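Local coordinates for phenazine biosynthesis protein PhzF family (Enterococcus faecalis, PDB 1S7J) that belongs to the PhzF family, within the diaminopimelate epimerase clan, and probably acts as an isomerase, at residues A[51-56]-A[94-99]. Numbering follows the deposited sequence.
Sequences VKEGQS and HFTSQS
S56 meets H94 and T96 in a small surface contact where the hairpin of strands 47-53 and 56-62 comes up against strand 92-97. It illustrates how the last residue of a tight turn can meet a neighbouring strand through carbon contacts while its own backbone O serves the turn. CA of S56 lies 3.1 Å from O of H94, a CA-H...O contact with an angle of 121° at the hydrogen. A methyl-to-methylene contact adds to it: CG2 of T96 presses on CB of S56 at 3.4 Å, tighter than usual for two carbons. With chi1 of T96 at 65°, OG1 sits between backbone N and carbonyl carbon, while CG2 points to the serine. OG of S56 stays 4.0 Å from CB of H94. The E53 chain, extended beyond CG, crosses T96 obliquely with OE1 4.1 Å from OG1 of T96, while OE2 takes a weak hydrogen bond from NE1 of W29. Within the hairpin, N of E53 donates to O of S56 at 2.8 Å; at G54, phi 87° with a negative psi would drive a CB into the carbonyl O of E53. The arrangement is a two-residue beta-hairpin with a type II' turn, whose returning strand pairs with strand 92-97 through backbone bonds of Y57 to H94 and T96, the parallel pattern.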
loop_
_atom_site.group_PDB
_atom_site.type_symbol
_atom_site.label_atom_id
_atom_site.label_comp_id
_atom_site.label_asym_id
_atom_site.label_seq_id
_atom_site.Cartn_x
_atom_site.Cartn_y
_atom_site.Cartn_z
ATOM N N VAL A 51 14.678 0.330 -13.839
ATOM C CA VAL A 51 15.596 0.661 -14.936
ATOM C C VAL A 51 14.781 0.957 -16.200
ATOM O O VAL A 51 13.938 0.152 -16.621
ATOM C CB VAL A 51 16.657 -0.429 -15.215
ATOM C CG1 VAL A 51 17.702 -0.035 -16.246
ATOM C CG2 VAL A 51 17.358 -0.898 -13.960
ATOM N N LYS A 52 15.000 2.145 -16.772
ATOM C CA LYS A 52 14.291 2.560 -17.976
ATOM C C LYS A 52 14.590 1.604 -19.120
ATOM O O LYS A 52 15.744 1.437 -19.514
ATOM C CB LYS A 52 14.697 3.984 -18.376
ATOM C CG LYS A 52 13.816 4.607 -19.462
ATOM C CD LYS A 52 14.443 5.872 -20.019
ATOM C CE LYS A 52 13.549 6.551 -21.040
ATOM N NZ LYS A 52 12.354 7.192 -20.415
ATOM N N GLU A 53 13.546 0.932 -19.602
ATOM C CA GLU A 53 13.678 0.001 -20.713
ATOM C C GLU A 53 12.772 0.473 -21.863
ATOM O O GLU A 53 11.600 0.092 -21.964
ATOM C CB GLU A 53 13.352 -1.430 -20.267
ATOM C CG GLU A 53 14.413 -2.001 -19.315
ATOM C CD GLU A 53 14.192 -3.464 -18.963
ATOM O OE1 GLU A 53 13.035 -3.931 -19.008
ATOM O OE2 GLU A 53 15.188 -4.145 -18.632
ATOM N N GLY A 54 13.346 1.308 -22.719
ATOM C CA GLY A 54 12.617 1.864 -23.827
ATOM C C GLY A 54 11.895 3.120 -23.377
ATOM O O GLY A 54 12.517 4.162 -23.163
ATOM N N GLN A 55 10.600 3.002 -23.181
ATOM C CA GLN A 55 9.753 4.119 -22.763
ATOM C C GLN A 55 9.018 3.753 -21.477
ATOM O O GLN A 55 8.246 4.553 -20.921
ATOM C CB GLN A 55 8.755 4.420 -23.866
ATOM C CG GLN A 55 7.974 3.197 -24.307
ATOM C CD GLN A 55 7.244 3.417 -25.583
ATOM O OE1 GLN A 55 6.208 4.084 -25.621
ATOM N NE2 GLN A 55 7.778 2.881 -26.680
ATOM N N SER A 56 9.210 2.525 -21.047
ATOM C CA SER A 56 8.607 2.023 -19.836
ATOM C C SER A 56 9.723 1.846 -18.802
ATOM O O SER A 56 10.917 1.915 -19.145
ATOM C CB SER A 56 7.928 0.660 -20.091
ATOM O OG SER A 56 6.825 0.773 -20.974
ATOM N N HIS A 94 4.863 4.551 -17.100
ATOM C CA HIS A 94 4.521 3.181 -17.450
ATOM C C HIS A 94 5.603 2.217 -17.016
ATOM O O HIS A 94 6.760 2.365 -17.405
ATOM C CB HIS A 94 4.298 3.067 -18.971
ATOM C CG HIS A 94 3.214 3.963 -19.487
ATOM N ND1 HIS A 94 1.890 3.822 -19.109
ATOM C CD2 HIS A 94 3.263 5.048 -20.292
ATOM C CE1 HIS A 94 1.176 4.790 -19.658
ATOM N NE2 HIS A 94 1.977 5.547 -20.377
ATOM N N PHE A 95 5.238 1.229 -16.212
ATOM C CA PHE A 95 6.196 0.250 -15.728
ATOM C C PHE A 95 5.959 -1.122 -16.326
ATOM O O PHE A 95 4.850 -1.446 -16.724
ATOM C CB PHE A 95 6.116 0.148 -14.197
ATOM C CG PHE A 95 6.384 1.436 -13.485
ATOM C CD1 PHE A 95 7.697 1.864 -13.255
ATOM C CD2 PHE A 95 5.339 2.218 -13.026
ATOM C CE1 PHE A 95 7.955 3.059 -12.577
ATOM C CE2 PHE A 95 5.581 3.418 -12.345
ATOM C CZ PHE A 95 6.897 3.837 -12.123
ATOM N N THR A 96 7.021 -1.936 -16.386
ATOM C CA THR A 96 6.913 -3.287 -16.902
ATOM C C THR A 96 7.326 -4.339 -15.855
ATOM O O THR A 96 8.364 -4.960 -15.949
ATOM C CB THR A 96 7.687 -3.503 -18.216
ATOM O OG1 THR A 96 9.100 -3.356 -18.022
ATOM C CG2 THR A 96 7.230 -2.507 -19.240
ATOM N N SER A 97 6.459 -4.528 -14.871
ATOM C CA SER A 97 6.729 -5.481 -13.802
ATOM C C SER A 97 6.558 -6.953 -14.178
ATOM O O SER A 97 6.356 -7.308 -15.341
ATOM C CB SER A 97 5.863 -5.169 -12.595
ATOM O OG SER A 97 4.493 -5.423 -12.843
ATOM N N GLN A 98 6.714 -7.824 -13.171
ATOM C CA GLN A 98 6.545 -9.236 -13.389
ATOM C C GLN A 98 5.049 -9.552 -13.339
ATOM O O GLN A 98 4.605 -10.575 -13.838
ATOM C CB GLN A 98 7.403 -10.079 -12.400
ATOM C CG GLN A 98 7.059 -9.957 -10.920
ATOM C CD GLN A 98 7.892 -10.907 -10.054
ATOM O OE1 GLN A 98 9.106 -11.025 -10.233
ATOM N NE2 GLN A 98 7.221 -11.607 -9.141
ATOM N N SER A 99 4.276 -8.619 -12.776
ATOM C CA SER A 99 2.822 -8.719 -12.680
ATOM C C SER A 99 2.127 -7.873 -13.772
ATOM O O SER A 99 0.998 -7.389 -13.576
ATOM C CB SER A 99 2.381 -8.246 -11.304
ATOM O OG SER A 99 3.052 -9.007 -10.321
#